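Local coordinates for protein putative cathepsin d (Ixodes ricinus, PDB 5N7Q) that probably cleaves proteins as an aspartic endopeptidase of the pepsin-like A1 family and is captured here with the inhibitor pepstatin A bound, at residues 12-18 with 160-164. Residues are numbered along the deposited sequence; the frame is centred on the assembly and turned at random.
Unlike the reference sequence in segment 12-18: Val17 (reference Glu). Unlike the reference sequence in segment 160-164: Leu160 (reference Arg).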
loop_
_atom_site.group_PDB
_atom_site.type_symbol
_atom_site.label_atom_id
_atom_site.label_comp_id
_atom_site.label_asym_id
_atom_site.label_seq_id
_atom_site.Cartn_x
_atom_site.Cartn_y
_atom_site.Cartn_z
ATOM N N ASN A 12 -10.063 2.585 7.392
ATOM C CA ASN A 12 -9.980 1.210 6.919
ATOM C C ASN A 12 -11.329 0.807 6.358
ATOM O O ASN A 12 -12.295 0.717 7.086
ATOM C CB ASN A 12 -9.618 0.314 8.104
ATOM C CG ASN A 12 -9.718 -1.171 7.794
ATOM O OD1 ASN A 12 -10.024 -1.575 6.682
ATOM N ND2 ASN A 12 -9.440 -1.979 8.789
ATOM N N LEU A 13 -11.404 0.628 5.047
ATOM C CA LEU A 13 -12.603 0.085 4.401
ATOM C C LEU A 13 -12.396 -1.420 4.168
ATOM O O LEU A 13 -11.591 -1.810 3.320
ATOM C CB LEU A 13 -12.859 0.807 3.087
ATOM C CG LEU A 13 -14.056 0.226 2.325
ATOM C CD1 LEU A 13 -15.368 0.541 3.024
ATOM C CD2 LEU A 13 -14.036 0.771 0.909
ATOM N N LEU A 14 -13.117 -2.235 4.958
ATOM C CA LEU A 14 -13.272 -3.681 4.761
ATOM C C LEU A 14 -11.938 -4.432 4.772
ATOM O O LEU A 14 -11.848 -5.499 4.195
ATOM C CB LEU A 14 -14.043 -3.964 3.461
ATOM C CG LEU A 14 -15.488 -3.431 3.395
ATOM C CD1 LEU A 14 -15.993 -3.547 1.972
ATOM C CD2 LEU A 14 -16.429 -4.144 4.324
ATOM N N ASP A 15 -10.896 -3.850 5.393
ATOM C CA ASP A 15 -9.535 -4.442 5.368
ATOM C C ASP A 15 -8.940 -4.503 3.957
ATOM O O ASP A 15 -7.888 -5.120 3.767
ATOM C CB ASP A 15 -9.511 -5.868 6.021
ATOM C CG ASP A 15 -9.165 -5.873 7.481
ATOM O OD1 ASP A 15 -8.985 -4.809 8.094
ATOM O OD2 ASP A 15 -9.029 -7.008 8.044
ATOM N N VAL A 16 -9.547 -3.843 2.971
ATOM C CA VAL A 16 -9.027 -3.916 1.588
ATOM C C VAL A 16 -8.310 -2.661 1.136
ATOM O O VAL A 16 -7.364 -2.746 0.361
ATOM C CB VAL A 16 -10.070 -4.334 0.538
ATOM C CG1 VAL A 16 -10.586 -5.705 0.863
ATOM C CG2 VAL A 16 -11.218 -3.366 0.408
ATOM N N VAL A 17 -8.758 -1.491 1.588
ATOM C CA VAL A 17 -8.052 -0.244 1.295
ATOM C C VAL A 17 -8.060 0.667 2.511
ATOM O O VAL A 17 -9.018 0.686 3.299
ATOM C CB VAL A 17 -8.647 0.499 0.074
ATOM C CG1 VAL A 17 -8.471 -0.278 -1.230
ATOM C CG2 VAL A 17 -10.112 0.784 0.263
ATOM N N TYR A 18 -7.003 1.463 2.607
ATOM C CA TYR A 18 -6.809 2.447 3.661
ATOM C C TYR A 18 -6.565 3.788 2.993
ATOM O O TYR A 18 -5.889 3.864 1.969
ATOM C CB TYR A 18 -5.629 2.041 4.551
ATOM C CG TYR A 18 -5.822 0.732 5.277
ATOM C CD1 TYR A 18 -5.644 -0.486 4.619
ATOM C CD2 TYR A 18 -6.148 0.716 6.627
ATOM C CE1 TYR A 18 -5.839 -1.684 5.304
ATOM C CE2 TYR A 18 -6.327 -0.485 7.306
ATOM C CZ TYR A 18 -6.161 -1.660 6.634
ATOM O OH TYR A 18 -6.338 -2.856 7.293
ATOM N N LEU A 160 -1.505 -0.326 10.298
ATOM C CA LEU A 160 -2.785 -0.682 9.689
ATOM C C LEU A 160 -3.556 -1.551 10.663
ATOM O O LEU A 160 -3.072 -2.583 11.077
ATOM C CB LEU A 160 -2.590 -1.413 8.371
ATOM C CG LEU A 160 -1.734 -0.703 7.317
ATOM C CD1 LEU A 160 -1.595 -1.576 6.077
ATOM C CD2 LEU A 160 -2.275 0.666 6.923
ATOM N N ASN A 161 -4.738 -1.082 11.055
ATOM C CA ASN A 161 -5.643 -1.861 11.870
ATOM C C ASN A 161 -6.313 -2.900 10.990
ATOM O O ASN A 161 -6.855 -2.568 9.930
ATOM C CB ASN A 161 -6.672 -0.942 12.495
ATOM C CG ASN A 161 -7.389 -1.583 13.675
ATOM O OD1 ASN A 161 -7.511 -2.821 13.788
ATOM N ND2 ASN A 161 -7.901 -0.735 14.561
ATOM N N ARG A 162 -6.236 -4.158 11.401
ATOM C CA ARG A 162 -6.864 -5.260 10.657
ATOM C C ARG A 162 -8.255 -5.661 11.130
ATOM O O ARG A 162 -8.833 -6.645 10.643
ATOM C CB ARG A 162 -5.907 -6.442 10.570
ATOM C CG ARG A 162 -4.592 -6.096 9.876
ATOM C CD ARG A 162 -4.772 -5.709 8.417
ATOM N NE ARG A 162 -5.249 -6.811 7.582
ATOM C CZ ARG A 162 -5.749 -6.668 6.352
ATOM N NH1 ARG A 162 -5.966 -5.461 5.834
ATOM N NH2 ARG A 162 -6.104 -7.758 5.661
ATOM N N ASP A 163 -8.791 -4.881 12.079
ATOM C CA ASP A 163 -10.185 -5.010 12.517
ATOM C C ASP A 163 -10.991 -3.823 11.998
ATOM O O ASP A 163 -10.906 -2.723 12.558
ATOM C CB ASP A 163 -10.280 -5.092 14.026
ATOM C CG ASP A 163 -11.691 -5.260 14.512
ATOM O OD1 ASP A 163 -12.617 -5.341 13.675
ATOM O OD2 ASP A 163 -11.819 -5.349 15.760
ATOM N N PRO A 164 -11.750 -4.024 10.896
ATOM C CA PRO A 164 -12.521 -2.884 10.355
ATOM C C PRO A 164 -13.620 -2.354 11.271
ATOM O O PRO A 164 -14.118 -1.254 11.059
ATOM C CB PRO A 164 -13.127 -3.438 9.067
ATOM C CG PRO A 164 -12.367 -4.666 8.767
ATOM C CD PRO A 164 -11.917 -5.226 10.074
HETATM O O HOH W 1 -14.390 0.129 8.773
HETATM O O HOH W 2 -10.115 -0.281 11.513
HETATM O O HOH W 3 -6.561 -7.312 2.849
#
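Two oxygens lie unusually close here: Asp15 OD2 sits 2.6 Å from the carbonyl oxygen O of Arg162. Asp15 belongs to the hairpin turn joining strands 6-13 and 17-24, whose closing end has a classic beta bulge, with Val16 and Val17 both facing Leu13. Asn12, whose short amide can both accept and donate, ties the turn together: Asp15 N donates to Asn12 OD1 (2.8 Å), an Asx motif, and Asn12 ND2 donates to Asp15 OD1 (2.9 Å).

Against this turn lies the loop between strands 155-160 and 170-174. Strands 6-13, 170-174 and 155-160 are successive neighbours in the central antiparallel sheet that links the two lobes of the pepsin fold; Val17 packs on the bound inhibitor. Arg162 is long enough to reach back across Asp15, whose CB lies over one face of its guanidinium, so that its NH1 donates both to Asp15 O (2.8 Å) and to Tyr18 OH (3.0 Å). Tyr18 suits a buried junction because its hydroxyl also donates, to Asn161 O (2.7 Å), while Leu160 CD2 packs over one ring face in a CH-pi contact, 4.0 Å from the centroid. Helix 316-319 borders the buried side through Asp316, which touches Tyr18, Leu160 and Arg162.

Although Asp15 OD2 and Arg162 NE are 3.8 Å apart, the oxygen lies well out of the guanidinium plane, so no N-H points at it in this long salt bridge; directional bonding to the hairpin comes instead through NH1, which implies that backbone carbonyl and tyrosine hydroxyl, rather than carboxylate, fix the arginine's orientation.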